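Fucoxanthin chlorophyll a/c-binding protein Lhcq11 (Chaetoceros gracilis, PDB 6L4U) binds chlorophyll a, chlorophyll c1 and carotenoids including fucoxanthin, and probably harvests light and passes the excitation energy on within a larger diatom photosynthetic assembly. Local coordinates at residues Y[89-92]-Y[93-97]; Y[206-209]-Y[210-213]; Y[161-164]-Y[165-169]; Y[144-148]-Y[149-153]. All coordinates share one frame; numbering follows the deposited sequence.

Contact 1 (Y[89-92]-Y[93-97]); sequences AETL and AWYRH. With CLA (chlorophyll a), chain B.
Arg96, tied to Leu92 O through its own backbone N-H (N to O 3.0 Å), turns outward to the pigment. With CG anti to its backbone N (chi1 -179°) and bends at the next two torsions, its NH2 gives a nearly straight hydrogen bond, 2.5 Å, to O1D of the chlorophyll a, while the ring methyl CMA lies over one face of the guanidinium. Thr91 O takes the N-H of Tyr95 at 3.2 Å; the earlier bonds of this first helical turn, from Ala93 to Ala89 and from Trp94 to Glu90, are weak. Thr91 O also stands above one face of the Tyr95 ring, displaced toward the rim. Leu92 comes in at the edge, its CD1 3.6 Å from Tyr95 CD2, and the two side chains cross at about a right angle. The same CD1 rests against CBA of the pigment's propionate chain, whose ester oxygen O2A is 3.6 Å from Tyr95 CD2. Thr91 CG2 runs alongside Tyr95, 4.0 Å from its OH, which is hydrogen-bonded to an aromatic side chain of another protein's chain. Thus helix 89-115 starts between that neighbouring chain and its own fold, with Leu92 on helix 62-65 and Arg96 against both that helix and helix 208-230.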
# COMPACT_ATOMS: atom_id res chain seq x y z
N ALA Y 89 32.54 33.30 -51.26
CA ALA Y 89 33.76 32.94 -51.97
C ALA Y 89 34.33 31.62 -51.49
O ALA Y 89 35.07 30.97 -52.23
CB ALA Y 89 34.81 34.05 -51.81
N GLU Y 90 34.00 31.21 -50.26
CA GLU Y 90 34.36 29.88 -49.78
C GLU Y 90 33.59 28.81 -50.54
O GLU Y 90 34.13 27.73 -50.83
CB GLU Y 90 34.09 29.80 -48.28
CG GLU Y 90 34.10 28.42 -47.66
CD GLU Y 90 33.69 28.43 -46.20
OE1 GLU Y 90 34.13 27.54 -45.44
OE2 GLU Y 90 32.92 29.33 -45.81
N THR Y 91 32.34 29.09 -50.91
CA THR Y 91 31.51 28.15 -51.65
C THR Y 91 31.95 27.98 -53.10
O THR Y 91 31.90 26.86 -53.61
CB THR Y 91 30.05 28.61 -51.61
OG1 THR Y 91 29.73 29.05 -50.28
CG2 THR Y 91 29.13 27.47 -51.98
N LEU Y 92 32.38 29.05 -53.76
CA LEU Y 92 32.85 28.93 -55.13
C LEU Y 92 34.19 28.21 -55.21
O LEU Y 92 34.48 27.57 -56.23
CB LEU Y 92 32.97 30.32 -55.77
CG LEU Y 92 33.02 30.37 -57.29
CD1 LEU Y 92 31.94 29.48 -57.89
CD2 LEU Y 92 32.87 31.79 -57.79
N ALA Y 93 35.00 28.28 -54.16
CA ALA Y 93 36.24 27.53 -54.12
C ALA Y 93 35.98 26.03 -54.00
O ALA Y 93 36.76 25.22 -54.51
CB ALA Y 93 37.12 28.01 -52.97
N TRP Y 94 34.89 25.65 -53.33
CA TRP Y 94 34.50 24.25 -53.32
C TRP Y 94 33.99 23.81 -54.69
O TRP Y 94 34.15 22.64 -55.06
CB TRP Y 94 33.42 24.01 -52.26
CG TRP Y 94 33.00 22.59 -52.16
CD1 TRP Y 94 31.89 22.03 -52.71
CD2 TRP Y 94 33.69 21.54 -51.49
NE1 TRP Y 94 31.84 20.69 -52.42
CE2 TRP Y 94 32.94 20.36 -51.67
CE3 TRP Y 94 34.88 21.47 -50.76
CZ2 TRP Y 94 33.33 19.14 -51.14
CZ3 TRP Y 94 35.26 20.26 -50.23
CH2 TRP Y 94 34.49 19.11 -50.43
N TYR Y 95 33.39 24.73 -55.44
CA TYR Y 95 32.95 24.40 -56.79
C TYR Y 95 34.14 24.23 -57.73
O TYR Y 95 34.09 23.42 -58.66
CB TYR Y 95 32.02 25.49 -57.33
CG TYR Y 95 30.66 25.57 -56.68
CD1 TYR Y 95 30.17 24.54 -55.88
CD2 TYR Y 95 29.85 26.68 -56.86
CE1 TYR Y 95 28.93 24.62 -55.29
CE2 TYR Y 95 28.61 26.77 -56.28
CZ TYR Y 95 28.15 25.74 -55.49
OH TYR Y 95 26.92 25.82 -54.90
N ARG Y 96 35.22 24.98 -57.50
CA ARG Y 96 36.38 24.87 -58.38
C ARG Y 96 37.21 23.64 -58.04
O ARG Y 96 37.72 22.96 -58.94
CB ARG Y 96 37.23 26.14 -58.29
CG ARG Y 96 38.47 26.15 -59.18
CD ARG Y 96 38.15 25.80 -60.63
NE ARG Y 96 37.59 26.93 -61.36
CZ ARG Y 96 36.72 26.82 -62.35
NH1 ARG Y 96 36.31 25.62 -62.74
NH2 ARG Y 96 36.27 27.90 -62.96
N HIS Y 97 37.36 23.34 -56.75
CA HIS Y 97 38.13 22.16 -56.35
C HIS Y 97 37.44 20.87 -56.77
O HIS Y 97 38.11 19.90 -57.14
CB HIS Y 97 38.36 22.16 -54.84
CG HIS Y 97 39.38 21.16 -54.39
ND1 HIS Y 97 40.66 21.51 -54.02
CD2 HIS Y 97 39.31 19.81 -54.25
CE1 HIS Y 97 41.33 20.43 -53.68
NE2 HIS Y 97 40.54 19.38 -53.80
MG CLA B . 32.21 23.61 -64.66
CHA CLA B . 32.19 27.06 -64.92
CHB CLA B . 32.03 23.94 -61.29
CHC CLA B . 31.71 20.28 -64.53
CHD CLA B . 31.76 23.47 -68.35
NA CLA B . 32.08 25.20 -63.33
C1A CLA B . 32.18 26.46 -63.54
C2A CLA B . 32.22 27.34 -62.30
C3A CLA B . 32.24 26.31 -61.20
C4A CLA B . 32.10 25.06 -62.01
CMA CLA B . 33.62 26.32 -60.56
CAA CLA B . 30.91 28.16 -62.18
CBA CLA B . 30.12 28.18 -60.87
CGA CLA B . 28.93 27.25 -60.95
O1A CLA B . 27.93 27.55 -61.58
O2A CLA B . 29.00 25.97 -60.27
NB CLA B . 31.90 22.31 -63.13
C1B CLA B . 31.91 22.58 -61.82
C2B CLA B . 31.79 21.38 -60.94
C3B CLA B . 31.69 20.29 -61.93
C4B CLA B . 31.76 20.99 -63.24
CMB CLA B . 31.76 21.27 -59.45
CAB CLA B . 31.55 18.84 -61.66
CBB CLA B . 30.49 18.17 -62.08
NC CLA B . 31.81 22.21 -66.13
C1C CLA B . 31.65 20.91 -65.86
C2C CLA B . 31.39 20.05 -67.05
C3C CLA B . 31.41 21.00 -68.16
C4C CLA B . 31.68 22.29 -67.48
CMC CLA B . 31.16 18.57 -67.15
CAC CLA B . 31.21 20.73 -69.64
CBC CLA B . 29.73 20.89 -69.90
ND CLA B . 31.96 24.84 -66.27
C1D CLA B . 31.91 24.77 -67.70
C2D CLA B . 32.02 26.05 -68.43
C3D CLA B . 32.15 26.97 -67.27
C4D CLA B . 32.10 26.21 -66.12
CMD CLA B . 32.03 26.50 -69.86
CAD CLA B . 32.29 28.38 -66.88
OBD CLA B . 32.38 29.38 -67.68
CBD CLA B . 32.37 28.45 -65.41
CGD CLA B . 33.80 28.81 -65.13
O1D CLA B . 34.61 27.94 -64.85
O2D CLA B . 34.25 30.18 -65.22
CED CLA B . 35.63 30.44 -65.43
C1 CLA B . 28.48 24.84 -60.96
C2 CLA B . 27.77 23.85 -60.07
C3 CLA B . 27.76 22.55 -60.38
C4 CLA B . 28.44 22.05 -61.63
C5 CLA B . 27.04 21.55 -59.51
C6 CLA B . 25.67 21.17 -60.07
C7 CLA B . 25.72 19.81 -60.76
C8 CLA B . 24.36 19.36 -61.24
C9 CLA B . 23.85 18.21 -60.37
C10 CLA B . 24.45 18.96 -62.70
C11 CLA B . 23.11 18.45 -63.22
C12 CLA B . 23.33 17.37 -64.28
C13 CLA B . 23.89 17.98 -65.56
C14 CLA B . 22.81 18.76 -66.31
C15 CLA B . 24.47 16.87 -66.42
C16 CLA B . 23.40 15.91 -66.93
C17 CLA B . 23.94 15.05 -68.07
C18 CLA B . 25.14 14.23 -67.63
C19 CLA B . 26.31 14.41 -68.59
C20 CLA B . 24.77 12.76 -67.47

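Contact 2 (Y[206-209]-Y[210-213]); sequences ELAK and GRDR. With KC1 (Chlorophyll c1), chain C.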
# COMPACT_ATOMS: atom_id res chain seq x y z
N GLU Y 206 53.68 29.51 -67.31
CA GLU Y 206 53.60 28.38 -68.23
C GLU Y 206 52.75 27.26 -67.64
O GLU Y 206 52.30 26.37 -68.35
CB GLU Y 206 55.00 27.87 -68.58
CG GLU Y 206 55.74 27.22 -67.42
CD GLU Y 206 56.69 28.18 -66.72
OE1 GLU Y 206 56.66 29.39 -67.03
OE2 GLU Y 206 57.46 27.72 -65.85
N LEU Y 207 52.55 27.30 -66.32
CA LEU Y 207 51.77 26.29 -65.63
C LEU Y 207 50.36 26.75 -65.30
O LEU Y 207 49.46 25.92 -65.17
CB LEU Y 207 52.49 25.85 -64.35
CG LEU Y 207 53.55 24.77 -64.55
CD1 LEU Y 207 54.38 24.58 -63.29
CD2 LEU Y 207 52.90 23.46 -64.96
N ALA Y 208 50.15 28.07 -65.16
CA ALA Y 208 48.80 28.60 -65.11
C ALA Y 208 48.10 28.44 -66.46
O ALA Y 208 46.87 28.34 -66.51
CB ALA Y 208 48.82 30.07 -64.69
N LYS Y 209 48.88 28.43 -67.54
CA LYS Y 209 48.36 28.03 -68.85
C LYS Y 209 47.93 26.57 -68.84
O LYS Y 209 46.90 26.22 -69.43
CB LYS Y 209 49.43 28.29 -69.91
CG LYS Y 209 49.09 27.85 -71.32
CD LYS Y 209 50.25 28.14 -72.25
CE LYS Y 209 49.86 28.02 -73.70
NZ LYS Y 209 48.52 28.63 -73.97
N GLY Y 210 48.70 25.71 -68.17
CA GLY Y 210 48.28 24.33 -67.97
C GLY Y 210 47.12 24.17 -67.02
O GLY Y 210 46.39 23.18 -67.11
N ARG Y 211 46.95 25.11 -66.08
CA ARG Y 211 45.79 25.08 -65.19
C ARG Y 211 44.50 25.32 -65.97
O ARG Y 211 43.45 24.76 -65.63
CB ARG Y 211 45.95 26.12 -64.09
CG ARG Y 211 46.60 25.60 -62.82
CD ARG Y 211 46.65 26.65 -61.73
NE ARG Y 211 47.71 27.63 -61.96
CZ ARG Y 211 48.96 27.48 -61.54
NH1 ARG Y 211 49.86 28.42 -61.79
NH2 ARG Y 211 49.32 26.38 -60.87
N ASP Y 212 44.56 26.15 -67.01
CA ASP Y 212 43.40 26.37 -67.85
C ASP Y 212 43.18 25.21 -68.81
O ASP Y 212 42.07 25.03 -69.32
CB ASP Y 212 43.55 27.68 -68.62
CG ASP Y 212 43.62 28.89 -67.70
OD1 ASP Y 212 43.07 28.82 -66.58
OD2 ASP Y 212 44.22 29.90 -68.10
N ARG Y 213 44.22 24.42 -69.06
CA ARG Y 213 44.11 23.29 -69.98
C ARG Y 213 43.77 21.98 -69.28
O ARG Y 213 43.26 21.07 -69.93
CB ARG Y 213 45.42 23.12 -70.75
CG ARG Y 213 45.66 24.21 -71.78
CD ARG Y 213 46.52 23.68 -72.91
NE ARG Y 213 47.94 23.80 -72.63
CZ ARG Y 213 48.78 24.51 -73.38
NH1 ARG Y 213 48.33 25.14 -74.45
NH2 ARG Y 213 50.07 24.57 -73.06
NB KC1 C . 47.24 17.92 -65.62
ND KC1 C . 47.60 17.05 -61.68
C1A KC1 C . 48.95 19.89 -62.32
C1B KC1 C . 47.50 19.07 -66.24
C1C KC1 C . 46.03 15.21 -64.83
C1D KC1 C . 47.27 15.97 -60.80
C2A KC1 C . 49.62 21.25 -62.51
C2B KC1 C . 47.00 19.17 -67.63
C2C KC1 C . 45.37 13.89 -64.68
C2D KC1 C . 47.73 16.12 -59.40
C3A KC1 C . 49.36 21.49 -63.98
C3B KC1 C . 46.34 17.85 -67.81
C3C KC1 C . 45.51 13.60 -63.24
C3D KC1 C . 48.39 17.44 -59.50
C4A KC1 C . 48.61 20.25 -64.33
C4B KC1 C . 46.57 17.17 -66.50
C4C KC1 C . 46.23 14.80 -62.75
C4D KC1 C . 48.28 17.89 -60.81
CAA KC1 C . 51.14 21.30 -62.40
CAB KC1 C . 45.64 17.36 -69.03
CAC KC1 C . 45.02 12.39 -62.48
CAD KC1 C . 49.15 18.46 -58.75
CBA KC1 C . 51.68 22.09 -61.21
CBB KC1 C . 45.79 16.15 -69.54
CBC KC1 C . 46.16 11.40 -62.41
CBD KC1 C . 49.48 19.58 -59.66
CED KC1 C . 47.38 22.73 -59.86
CGA KC1 C . 51.03 23.44 -61.04
CGD KC1 C . 48.84 20.84 -59.16
CHA KC1 C . 48.92 19.20 -60.98
CHB KC1 C . 48.24 20.16 -65.60
CHC KC1 C . 46.08 15.82 -66.17
CHD KC1 C . 46.53 14.82 -61.30
CMA KC1 C . 48.47 22.70 -64.14
CMB KC1 C . 47.14 20.32 -68.58
CMC KC1 C . 44.73 13.05 -65.73
CMD KC1 C . 47.64 15.31 -58.13
NA KC1 C . 48.40 19.37 -63.35
NC KC1 C . 46.52 15.73 -63.69
O1A KC1 C . 50.92 24.22 -61.97
O1D KC1 C . 49.36 21.48 -58.26
O2A KC1 C . 50.54 23.85 -59.74
O2D KC1 C . 47.62 21.33 -59.77
OBD KC1 C . 49.44 18.37 -57.51
MG KC1 C . 47.63 17.47 -63.67
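Arg211 folds back along Ala208, and the closely packed side of this helix start lies here, against a chlorophyll c1. The chain of Arg211 bends at chi3 (-78°), which lays the guanidinium over the backbone of the preceding turn: Leu207 O sits above its centre, and NH1 comes within 3.5 Å of Ala208 CB. At its outer end NH2 is 2.9 Å from the pigment carboxyl oxygen O1A, with O2A at the edge of the guanidinium in its plane. Leu207 meets the same oxygen, CB to O1A 3.3 Å, and Gly210 O comes 3.3 Å from the macrocycle methyl CMB. The backbone bond from Arg211 N to Leu207 O, 2.8 Å, fastens this side. The other is looser, its bond from Arg213 N to Lys209 O being weak. There Lys209, exposed to solvent and bent only at its last torsion, lays CG over one face of the Arg213 guanidinium near the rim, with NZ 3.5 Å from NH1; Arg213 also lies against a further chlorophyll c1 and a chlorophyll a. In the fold these residues open helix 208-230, with Asp212 weakly hydrogen-bonded to Ser68 in the loop after helix 62-65 and Arg213 O accepting a bond from Asn217 one turn on.

Contact 3 (Y[161-164]-Y[165-169]); sequences IEFH and DELFH. With KC1 (Chlorophyll c1), chain D.
Asp165 N to Ile161 O (2.6 Å), Leu167 N to Phe163 O and Phe168 N to His164 O are i to i+4 bonds of helix 148-171, the last the straightest at its hydrogen (165°) although its donor stands well above the carbonyl plane. On one flank Phe163 and Leu167 lean obliquely together, CE2 to CD1 3.6 Å. The chlorophyll c1 methyl CMD sits above the centre of the Phe163 ring, 3.7 Å from its plane, and also meets Leu167 CB. On another flank His164 and Phe168 pair obliquely: His164 CB makes a CH-pi contact over the Phe168 face, 4.2 Å from its centroid, and the ring planes meet at 49°. His164 is fixed at both ring nitrogens, ND1 by Leu160 O and NE2 as a ligand of the magnesium of a further chlorophyll c1. Beside Phe163, toward the same pigment as that ring, Glu166 reaches out, extended beyond CG, and its OE1 ligates the chlorophyll c1 magnesium at 2.2 Å. One helical stretch thus supplies a carboxylate and an imidazole to two different pigments. An anionic carboxylate so near the metal would probably offset part of its positive charge and could tune that pigment's energy.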
# COMPACT_ATOMS: atom_id res chain seq x y z
N ILE Y 161 44.81 8.62 -49.76
CA ILE Y 161 45.22 9.76 -50.57
C ILE Y 161 44.37 10.98 -50.24
O ILE Y 161 44.89 12.04 -49.90
CB ILE Y 161 45.14 9.43 -52.07
CG1 ILE Y 161 45.93 8.16 -52.40
CG2 ILE Y 161 45.59 10.62 -52.89
CD1 ILE Y 161 47.38 8.20 -51.99
N GLU Y 162 43.05 10.83 -50.33
CA GLU Y 162 42.15 11.95 -50.12
C GLU Y 162 42.06 12.38 -48.66
O GLU Y 162 41.68 13.51 -48.38
CB GLU Y 162 40.76 11.62 -50.65
CG GLU Y 162 40.67 11.68 -52.16
CD GLU Y 162 39.27 11.43 -52.66
OE1 GLU Y 162 38.47 10.89 -51.89
OE2 GLU Y 162 38.97 11.79 -53.82
N PHE Y 163 42.41 11.49 -47.73
CA PHE Y 163 42.61 11.90 -46.35
C PHE Y 163 43.82 12.82 -46.25
O PHE Y 163 43.71 13.96 -45.77
CB PHE Y 163 42.80 10.67 -45.46
CG PHE Y 163 42.83 10.98 -44.00
CD1 PHE Y 163 41.65 11.08 -43.28
CD2 PHE Y 163 44.04 11.15 -43.34
CE1 PHE Y 163 41.68 11.36 -41.93
CE2 PHE Y 163 44.07 11.43 -42.00
CZ PHE Y 163 42.90 11.54 -41.29
N HIS Y 164 44.98 12.35 -46.70
CA HIS Y 164 46.19 13.15 -46.65
C HIS Y 164 46.21 14.26 -47.70
O HIS Y 164 47.08 15.13 -47.61
CB HIS Y 164 47.41 12.24 -46.82
CG HIS Y 164 47.71 11.41 -45.61
ND1 HIS Y 164 47.17 10.16 -45.41
CD2 HIS Y 164 48.50 11.65 -44.53
CE1 HIS Y 164 47.60 9.66 -44.26
NE2 HIS Y 164 48.41 10.54 -43.71
N ASP Y 165 45.30 14.24 -48.67
CA ASP Y 165 45.10 15.40 -49.53
C ASP Y 165 44.68 16.60 -48.71
O ASP Y 165 45.40 17.61 -48.64
CB ASP Y 165 44.04 15.09 -50.60
CG ASP Y 165 44.24 15.89 -51.87
OD1 ASP Y 165 44.89 16.96 -51.82
OD2 ASP Y 165 43.71 15.46 -52.91
N GLU Y 166 43.52 16.50 -48.05
CA GLU Y 166 43.01 17.57 -47.21
C GLU Y 166 43.88 17.82 -45.98
O GLU Y 166 43.88 18.94 -45.46
CB GLU Y 166 41.59 17.24 -46.76
CG GLU Y 166 40.58 17.18 -47.89
CD GLU Y 166 39.18 17.54 -47.42
OE1 GLU Y 166 38.94 17.53 -46.20
OE2 GLU Y 166 38.33 17.82 -48.28
N LEU Y 167 44.63 16.81 -45.53
CA LEU Y 167 45.53 16.99 -44.40
C LEU Y 167 46.73 17.85 -44.79
O LEU Y 167 47.06 18.82 -44.09
CB LEU Y 167 45.98 15.63 -43.86
CG LEU Y 167 46.63 15.61 -42.47
CD1 LEU Y 167 46.14 14.41 -41.69
CD2 LEU Y 167 48.14 15.59 -42.57
N PHE Y 168 47.40 17.51 -45.89
CA PHE Y 168 48.53 18.31 -46.34
C PHE Y 168 48.07 19.63 -46.94
O PHE Y 168 48.88 20.56 -47.06
CB PHE Y 168 49.37 17.56 -47.37
CG PHE Y 168 49.95 16.26 -46.87
CD1 PHE Y 168 50.26 16.09 -45.53
CD2 PHE Y 168 50.19 15.22 -47.74
CE1 PHE Y 168 50.78 14.90 -45.09
CE2 PHE Y 168 50.72 14.02 -47.29
CZ PHE Y 168 51.02 13.87 -45.96
N HIS Y 169 46.80 19.73 -47.33
CA HIS Y 169 46.21 21.02 -47.67
C HIS Y 169 46.18 21.95 -46.47
O HIS Y 169 46.29 23.17 -46.61
CB HIS Y 169 44.79 20.82 -48.22
CG HIS Y 169 44.71 20.78 -49.71
ND1 HIS Y 169 45.00 21.87 -50.50
CD2 HIS Y 169 44.37 19.78 -50.56
CE1 HIS Y 169 44.84 21.55 -51.77
NE2 HIS Y 169 44.46 20.28 -51.83
NB KC1 D . 35.81 18.41 -45.45
ND KC1 D . 39.38 17.13 -44.01
C1A KC1 D . 38.96 20.24 -43.36
C1B KC1 D . 35.40 19.66 -45.64
C1C KC1 D . 36.26 15.39 -45.75
C1D KC1 D . 40.12 15.90 -43.93
C2A KC1 D . 38.82 21.71 -42.95
C2B KC1 D . 34.18 19.81 -46.48
C2C KC1 D . 36.14 13.91 -45.67
C2D KC1 D . 41.39 15.96 -43.17
C3A KC1 D . 37.52 22.09 -43.64
C3B KC1 D . 33.91 18.40 -46.84
C3C KC1 D . 37.47 13.49 -45.19
C3D KC1 D . 41.37 17.39 -42.76
C4A KC1 D . 37.18 20.78 -44.27
C4B KC1 D . 34.97 17.63 -46.14
C4C KC1 D . 38.19 14.79 -45.07
C4D KC1 D . 40.22 17.96 -43.28
CAA KC1 D . 39.85 22.71 -43.44
CAB KC1 D . 32.82 17.86 -47.69
CAC KC1 D . 37.99 12.11 -44.91
CAD KC1 D . 42.10 18.46 -42.04
CBA KC1 D . 40.69 23.31 -42.32
CBB KC1 D . 31.86 17.14 -47.14
CBC KC1 D . 37.58 11.79 -43.49
CBD KC1 D . 41.32 19.70 -42.10
CED KC1 D . 41.33 21.07 -38.49
CGA KC1 D . 39.92 24.28 -41.45
CGD KC1 D . 40.89 20.00 -40.69
CHA KC1 D . 40.12 19.39 -42.92
CHB KC1 D . 36.04 20.79 -44.97
CHC KC1 D . 35.10 16.17 -46.20
CHD KC1 D . 39.58 14.71 -44.59
CMA KC1 D . 36.44 22.42 -42.60
CMB KC1 D . 33.44 21.05 -46.89
CMC KC1 D . 34.97 13.02 -45.99
CMD KC1 D . 42.48 14.99 -42.81
NA KC1 D . 38.01 19.76 -44.07
NC KC1 D . 37.46 15.89 -45.37
O1A KC1 D . 40.37 24.61 -40.37
O1D KC1 D . 39.86 19.53 -40.25
O2A KC1 D . 38.65 24.84 -41.88
O2D KC1 D . 41.70 20.86 -39.85
OBD KC1 D . 43.22 18.33 -41.42
MG KC1 D . 37.54 17.79 -44.56

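Contact 4 (Y[144-148]-Y[149-153]); sequences DAVPG and WGKAQ. With CLA (chlorophyll a), chain E.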
# COMPACT_ATOMS: atom_id res chain seq x y z
N ASP Y 144 33.20 -6.44 -61.82
CA ASP Y 144 32.60 -7.56 -61.11
C ASP Y 144 33.58 -8.71 -60.90
O ASP Y 144 33.41 -9.49 -59.96
CB ASP Y 144 31.36 -8.06 -61.87
CG ASP Y 144 30.23 -7.06 -61.85
OD1 ASP Y 144 30.10 -6.32 -60.85
OD2 ASP Y 144 29.47 -7.00 -62.84
N ALA Y 145 34.59 -8.83 -61.75
CA ALA Y 145 35.63 -9.84 -61.58
C ALA Y 145 36.61 -9.49 -60.46
O ALA Y 145 37.38 -10.35 -60.04
CB ALA Y 145 36.40 -10.04 -62.89
N VAL Y 146 36.60 -8.25 -59.99
CA VAL Y 146 37.45 -7.85 -58.87
C VAL Y 146 36.87 -8.45 -57.59
O VAL Y 146 35.66 -8.34 -57.36
CB VAL Y 146 37.53 -6.33 -58.77
CG1 VAL Y 146 38.52 -5.91 -57.71
CG2 VAL Y 146 37.91 -5.75 -60.12
N PRO Y 147 37.69 -9.11 -56.75
CA PRO Y 147 37.15 -9.73 -55.53
C PRO Y 147 36.73 -8.72 -54.48
O PRO Y 147 36.95 -7.52 -54.63
CB PRO Y 147 38.33 -10.59 -55.03
CG PRO Y 147 39.20 -10.77 -56.22
CD PRO Y 147 39.08 -9.51 -57.00
N GLY Y 148 36.11 -9.22 -53.40
CA GLY Y 148 35.74 -8.36 -52.30
C GLY Y 148 36.94 -7.80 -51.56
O GLY Y 148 36.85 -6.72 -50.95
N TRP Y 149 38.06 -8.51 -51.58
CA TRP Y 149 39.30 -7.96 -51.07
C TRP Y 149 39.90 -6.94 -52.03
O TRP Y 149 40.50 -5.96 -51.59
CB TRP Y 149 40.31 -9.08 -50.80
CG TRP Y 149 39.85 -10.06 -49.77
CD1 TRP Y 149 39.24 -11.26 -49.99
CD2 TRP Y 149 39.96 -9.92 -48.35
NE1 TRP Y 149 38.97 -11.88 -48.80
CE2 TRP Y 149 39.41 -11.08 -47.77
CE3 TRP Y 149 40.49 -8.94 -47.51
CZ2 TRP Y 149 39.35 -11.28 -46.40
CZ3 TRP Y 149 40.43 -9.14 -46.14
CH2 TRP Y 149 39.87 -10.30 -45.60
N GLY Y 150 39.73 -7.15 -53.33
CA GLY Y 150 40.31 -6.24 -54.30
C GLY Y 150 39.52 -4.94 -54.42
O GLY Y 150 40.09 -3.89 -54.70
N LYS Y 151 38.20 -5.01 -54.24
CA LYS Y 151 37.40 -3.80 -54.18
C LYS Y 151 37.70 -3.01 -52.92
O LYS Y 151 37.80 -1.78 -52.95
CB LYS Y 151 35.91 -4.13 -54.25
CG LYS Y 151 35.31 -4.09 -55.64
CD LYS Y 151 33.93 -4.72 -55.63
CE LYS Y 151 33.50 -5.12 -57.03
NZ LYS Y 151 32.58 -6.28 -57.01
N ALA Y 152 37.86 -3.70 -51.79
CA ALA Y 152 38.10 -3.01 -50.53
C ALA Y 152 39.52 -2.47 -50.41
O ALA Y 152 39.76 -1.58 -49.59
CB ALA Y 152 37.81 -3.95 -49.35
N GLN Y 153 40.46 -2.97 -51.21
CA GLN Y 153 41.85 -2.54 -51.06
C GLN Y 153 42.10 -1.20 -51.74
O GLN Y 153 42.64 -0.27 -51.13
CB GLN Y 153 42.80 -3.60 -51.62
CG GLN Y 153 44.22 -3.45 -51.11
CD GLN Y 153 45.14 -4.57 -51.55
OE1 GLN Y 153 44.84 -5.33 -52.47
NE2 GLN Y 153 46.27 -4.68 -50.87
MG CLA E . 46.50 -6.49 -53.56
CHA CLA E . 48.88 -4.11 -52.82
CHB CLA E . 45.25 -4.41 -55.92
CHC CLA E . 44.28 -8.91 -54.31
CHD CLA E . 48.44 -8.92 -51.56
NA CLA E . 47.00 -4.62 -54.30
C1A CLA E . 47.87 -3.77 -53.88
C2A CLA E . 47.79 -2.39 -54.49
C3A CLA E . 46.62 -2.52 -55.45
C4A CLA E . 46.27 -3.95 -55.20
CMA CLA E . 45.46 -1.62 -55.02
CAA CLA E . 48.99 -2.01 -55.36
CBA CLA E . 49.58 -0.67 -54.93
CGA CLA E . 48.57 0.44 -55.09
O1A CLA E . 47.93 0.87 -54.14
O2A CLA E . 48.36 1.04 -56.40
NB CLA E . 44.94 -6.60 -54.89
C1B CLA E . 44.68 -5.76 -55.88
C2B CLA E . 43.77 -6.27 -56.94
C3B CLA E . 43.48 -7.63 -56.45
C4B CLA E . 44.26 -7.72 -55.17
CMB CLA E . 43.28 -5.58 -58.19
CAB CLA E . 42.63 -8.68 -57.07
CBB CLA E . 43.08 -9.88 -57.36
NC CLA E . 46.45 -8.50 -53.10
C1C CLA E . 45.38 -9.26 -53.40
C2C CLA E . 45.33 -10.59 -52.72
C3C CLA E . 46.57 -10.58 -51.91
C4C CLA E . 47.17 -9.26 -52.23
CMC CLA E . 44.28 -11.66 -52.84
CAC CLA E . 47.10 -11.65 -50.99
CBC CLA E . 46.44 -11.41 -49.66
ND CLA E . 48.25 -6.63 -52.54
C1D CLA E . 48.89 -7.53 -51.61
C2D CLA E . 49.96 -6.94 -50.77
C3D CLA E . 49.93 -5.54 -51.27
C4D CLA E . 48.96 -5.47 -52.25
CMD CLA E . 50.90 -7.42 -49.69
CAD CLA E . 50.54 -4.19 -51.15
OBD CLA E . 51.48 -3.87 -50.33
CBD CLA E . 49.87 -3.27 -52.09
CGD CLA E . 49.13 -2.28 -51.25
O1D CLA E . 49.03 -1.12 -51.58
O2D CLA E . 48.51 -2.73 -50.00
CED CLA E . 47.74 -1.83 -49.22
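Val146 places CG1 anti to its backbone N (chi1 -174°), which sends this methyl in over the first turn of the helix, against the Gly150 backbone and 3.6 Å from both Gly150 C and Lys151 N. Lys151, extended beyond CG, heads back along the loop: NZ comes 3.7 Å from Val146 O and stays 4.6 Å from Asp144 OD1, too far for a salt bridge, while Trp143 offers it a cation-pi contact. Pro147 occupies the N-cap position of helix 148-171, its carbonyl being the first helical acceptor. Lys151 N bonds to Pro147 O at 2.8 Å with an N-H...O angle of 159°, and Ala152 N follows to Gly148 O at 3.3 Å, from above that carbonyl's plane. One turn into the helix, Gln153 serves as an axial chlorophyll ligand, a role glutamine also plays in plant light-harvesting proteins. Its extended chain carries OE1 to the magnesium of the chlorophyll a at 2.3 Å, and NE2 adds a weak hydrogen bond to the ester oxygen O2D. The proline ring touches the same pigment's vinyl group, Pro147 CD to CAB 3.6 Å. Trp149 packs instead on an apolar side chain of another protein's chain.

In the fold
Contacts 1 and 3 are buried, whereas contacts 2 and 4 lie at the surface, contact 4 with its centre about 24 Å from that of the chain. Contacts 3 and 4 share helix 148-171, one near each end, their centres about 24 Å apart; contacts 1 and 2 open helices 89-115 and 208-230. Contacts 1 and 3 touch directly, His97 CE1 lying 3.6 Å from His169 NE2. Pigment chemistry separates the pairs: in contacts 1 and 2 an arginine approaches peripheral oxygens of a chlorophyll, while in contacts 3 and 4 a glutamate and a glutamine ligate magnesium. Contacts 1 and 4 also meet other protein chains, from opposite sides of the chain's centre.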